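Local coordinates for protein glycoside hydrolase family 43 (PDB 4QQS) that hydrolyses glycosidic bonds, with alpha-L-arabinofuranosidase activity, as a thermostable five-bladed beta-propeller enzyme that probably takes part in xylan breakdown, at residues Y215-Y220 and Y272-T276. Residues are numbered along the deposited sequence; the frame is centred on the assembly and turned at random.
Sequences YASPDY and YHTHT
His275 reaches from its strand into the loop 215-220 and presents the edge of its imidazole to the carbonyl of Ser217. His275 NE2 gives a weak hydrogen bond to Ser217 O, long at 3.3 Å but almost straight (177°), with the acceptor in the ring plane. Histidine suits the place because imidazole can offer an N-H on each side: ND1 is bonded weakly to Gly282 O, and two carbonyl acceptors would favour the protonated ring. The two weak bonds tend to hold the ring's rotation. Ser217 O also accepts from Tyr220 N, 3.1 Å away, closing a type I turn whose second position suits the ring of Pro218. Ser217 OG accepts from Asp219 N at 3.0 Å, an ST turn within the same bend.

Deeper in, the rings of Tyr220 and His273 meet rim to rim, Tyr220 CE2 to His273 CE1 at 3.5 Å, planes inclined by 9°, neither ring over the other's face. Tyr220 swings its ring inward with CG anti to the backbone N (chi1 -158°). Tyrosine supplies a flat wall ending in a hydroxyl for Glu195, the predicted proton donor; histidine puts NE2 at its edge, weakly bonded to Asp17, the predicted proton acceptor. A water joins Tyr220 OH (3.2 Å) to His273 NE2 (3.3 Å), so this buried end borders the probable catalytic centre.

Tyr215, by contrast, is exposed at the outer margin, near a bound buffer molecule, while Asp219 points away, its OD1 salt-bridged to Lys245. The loop links strands 205-212 and 221-227 of one sheet; His273 and His275 belong to strand 268-275 of another, between strands 257-261 and 285-295.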
ATOM      1  N   TYR A 215       6.794  -1.978  11.482  1.00  8.88           N
ATOM      2  CA  TYR A 215       6.099  -3.116  10.874  1.00  9.08           C
ATOM      3  C   TYR A 215       6.233  -4.408  11.687  1.00  8.64           C
ATOM      4  O   TYR A 215       5.365  -5.265  11.607  1.00  8.77           O
ATOM      5  CB  TYR A 215       6.602  -3.391   9.450  1.00  9.99           C
ATOM      6  CG  TYR A 215       7.889  -4.165   9.449  1.00 10.99           C
ATOM      7  CD1 TYR A 215       7.899  -5.549   9.293  1.00 11.16           C
ATOM      8  CD2 TYR A 215       9.086  -3.531   9.677  1.00 11.20           C
ATOM      9  CE1 TYR A 215       9.066  -6.270   9.353  1.00 11.77           C
ATOM     10  CE2 TYR A 215      10.272  -4.244   9.737  1.00 11.53           C
ATOM     11  CZ  TYR A 215      10.250  -5.612   9.577  1.00 12.06           C
ATOM     12  OH  TYR A 215      11.409  -6.341   9.641  1.00 13.37           O
ATOM     13  N   ALA A 216       7.318  -4.553  12.450  1.00  9.08           N
ATOM     14  CA  ALA A 216       7.595  -5.766  13.213  1.00 10.14           C
ATOM     15  C   ALA A 216       7.028  -5.720  14.630  1.00 10.81           C
ATOM     16  O   ALA A 216       7.257  -6.636  15.408  1.00 12.57           O
ATOM     17  CB  ALA A 216       9.096  -6.020  13.244  1.00 10.80           C
ATOM     18  N   SER A 217       6.284  -4.662  14.956  1.00 10.85           N
ATOM     19  CA  SER A 217       5.644  -4.504  16.259  1.00 11.22           C
ATOM     20  C   SER A 217       4.141  -4.741  16.167  1.00 10.39           C
ATOM     21  O   SER A 217       3.534  -4.394  15.156  1.00  9.89           O
ATOM     22  CB  SER A 217       5.878  -3.082  16.764  1.00 13.00           C
ATOM     23  OG  SER A 217       5.086  -2.796  17.902  1.00 13.85           O
ATOM     24  N   PRO A 218       3.521  -5.282  17.231  1.00 10.93           N
ATOM     25  CA  PRO A 218       2.057  -5.373  17.249  1.00 10.69           C
ATOM     26  C   PRO A 218       1.391  -4.008  17.077  1.00  9.25           C
ATOM     27  O   PRO A 218       0.238  -3.954  16.656  1.00  9.68           O
ATOM     28  CB  PRO A 218       1.760  -5.973  18.627  1.00 12.35           C
ATOM     29  CG  PRO A 218       3.004  -6.651  18.989  1.00 14.72           C
ATOM     30  CD  PRO A 218       4.113  -5.848  18.448  1.00 12.76           C
ATOM     31  N   ASP A 219       2.114  -2.934  17.383  1.00  9.57           N
ATOM     32  CA  ASP A 219       1.568  -1.588  17.325  1.00  9.50           C
ATOM     33  C   ASP A 219       1.556  -0.964  15.931  1.00  8.48           C
ATOM     34  O   ASP A 219       1.088   0.162  15.785  1.00  8.87           O
ATOM     35  CB  ASP A 219       2.294  -0.681  18.312  1.00 11.17           C
ATOM     36  CG  ASP A 219       2.032  -1.087  19.745  1.00 13.85           C
ATOM     37  OD1 ASP A 219       0.857  -1.366  20.079  1.00 14.43           O
ATOM     38  OD2 ASP A 219       3.009  -1.147  20.523  1.00 16.85           O
ATOM     39  N   TYR A 220       2.052  -1.677  14.919  1.00  7.78           N
ATOM     40  CA  TYR A 220       1.836  -1.236  13.543  1.00  7.42           C
ATOM     41  C   TYR A 220       0.333  -1.053  13.373  1.00  7.06           C
ATOM     42  O   TYR A 220      -0.451  -1.894  13.808  1.00  7.71           O
ATOM     43  CB  TYR A 220       2.379  -2.251  12.558  1.00  7.48           C
ATOM     44  CG  TYR A 220       2.696  -1.734  11.176  1.00  7.15           C
ATOM     45  CD1 TYR A 220       3.601  -0.705  10.992  1.00  7.79           C
ATOM     46  CD2 TYR A 220       2.138  -2.317  10.052  1.00  7.79           C
ATOM     47  CE1 TYR A 220       3.956  -0.278   9.715  1.00  8.08           C
ATOM     48  CE2 TYR A 220       2.479  -1.906   8.775  1.00  8.20           C
ATOM     49  CZ  TYR A 220       3.394  -0.898   8.611  1.00  8.67           C
ATOM     50  OH  TYR A 220       3.726  -0.539   7.319  1.00  9.86           O
ATOM     51  N   TYR A 272      -5.606  -5.460   4.166  1.00  6.42           N
ATOM     52  CA  TYR A 272      -4.496  -5.124   5.043  1.00  6.42           C
ATOM     53  C   TYR A 272      -3.799  -6.383   5.523  1.00  6.42           C
ATOM     54  O   TYR A 272      -4.384  -7.467   5.513  1.00  7.34           O
ATOM     55  CB  TYR A 272      -4.985  -4.282   6.239  1.00  6.73           C
ATOM     56  CG  TYR A 272      -5.988  -4.986   7.124  1.00  7.00           C
ATOM     57  CD1 TYR A 272      -7.335  -5.051   6.784  1.00  7.24           C
ATOM     58  CD2 TYR A 272      -5.577  -5.597   8.294  1.00  7.49           C
ATOM     59  CE1 TYR A 272      -8.255  -5.712   7.600  1.00  7.84           C
ATOM     60  CE2 TYR A 272      -6.492  -6.252   9.124  1.00  7.86           C
ATOM     61  CZ  TYR A 272      -7.823  -6.316   8.768  1.00  7.84           C
ATOM     62  OH  TYR A 272      -8.685  -6.986   9.609  1.00  8.96           O
ATOM     63  N   HIS A 273      -2.551  -6.239   5.949  1.00  6.45           N
ATOM     64  CA  HIS A 273      -1.848  -7.375   6.508  1.00  6.61           C
ATOM     65  C   HIS A 273      -1.859  -7.351   8.028  1.00  6.67           C
ATOM     66  O   HIS A 273      -2.074  -6.321   8.636  1.00  7.04           O
ATOM     67  CB  HIS A 273      -0.433  -7.516   5.964  1.00  7.05           C
ATOM     68  CG  HIS A 273       0.527  -6.431   6.329  1.00  6.93           C
ATOM     69  ND1 HIS A 273       0.814  -5.953   7.595  1.00  9.39           N
ATOM     70  CD2 HIS A 273       1.358  -5.795   5.487  1.00  6.09           C
ATOM     71  CE1 HIS A 273       1.773  -5.035   7.481  1.00  6.97           C
ATOM     72  NE2 HIS A 273       2.123  -4.942   6.217  1.00  8.90           N
ATOM     73  N   THR A 274      -1.664  -8.531   8.610  1.00  6.86           N
ATOM     74  CA  THR A 274      -1.391  -8.688  10.039  1.00  7.33           C
ATOM     75  C   THR A 274      -0.277  -9.723  10.192  1.00  7.69           C
ATOM     76  O   THR A 274       0.021 -10.471   9.267  1.00  8.61           O
ATOM     77  CB  THR A 274      -2.629  -9.170  10.817  1.00  8.28           C
ATOM     78  OG1 THR A 274      -3.100 -10.387  10.232  1.00  9.38           O
ATOM     79  CG2 THR A 274      -3.732  -8.136  10.813  1.00  8.93           C
ATOM     80  N   HIS A 275       0.318  -9.818  11.373  1.00  8.35           N
ATOM     81  CA  HIS A 275       1.367 -10.812  11.557  1.00  8.77           C
ATOM     82  C   HIS A 275       0.799 -12.213  11.531  1.00  9.92           C
ATOM     83  O   HIS A 275      -0.214 -12.507  12.165  1.00 10.83           O
ATOM     84  CB  HIS A 275       2.101 -10.596  12.865  1.00  9.23           C
ATOM     85  CG  HIS A 275       2.775  -9.269  12.954  1.00  9.36           C
ATOM     86  ND1 HIS A 275       3.814  -8.863  12.145  1.00 10.57           N
ATOM     87  CD2 HIS A 275       2.511  -8.240  13.780  1.00  8.45           C
ATOM     88  CE1 HIS A 275       4.156  -7.633  12.489  1.00  8.48           C
ATOM     89  NE2 HIS A 275       3.392  -7.243  13.491  1.00 10.69           N
ATOM     90  N   THR A 276       1.471 -13.090  10.804  1.00 11.06           N
ATOM     91  CA  THR A 276       1.035 -14.477  10.729  1.00 12.81           C
ATOM     92  C   THR A 276       1.162 -15.143  12.104  1.00 14.90           C
ATOM     93  O   THR A 276       0.338 -15.980  12.482  1.00 16.84           O
ATOM     94  CB  THR A 276       1.841 -15.235   9.652  1.00 12.92           C
ATOM     95  OG1 THR A 276       1.665 -14.559   8.402  1.00 12.57           O
ATOM     96  CG2 THR A 276       1.391 -16.686   9.522  1.00 14.19           C
TER
HETATM   97  O   HOH W   1       4.906  -3.219   5.911  1.00 16.67           O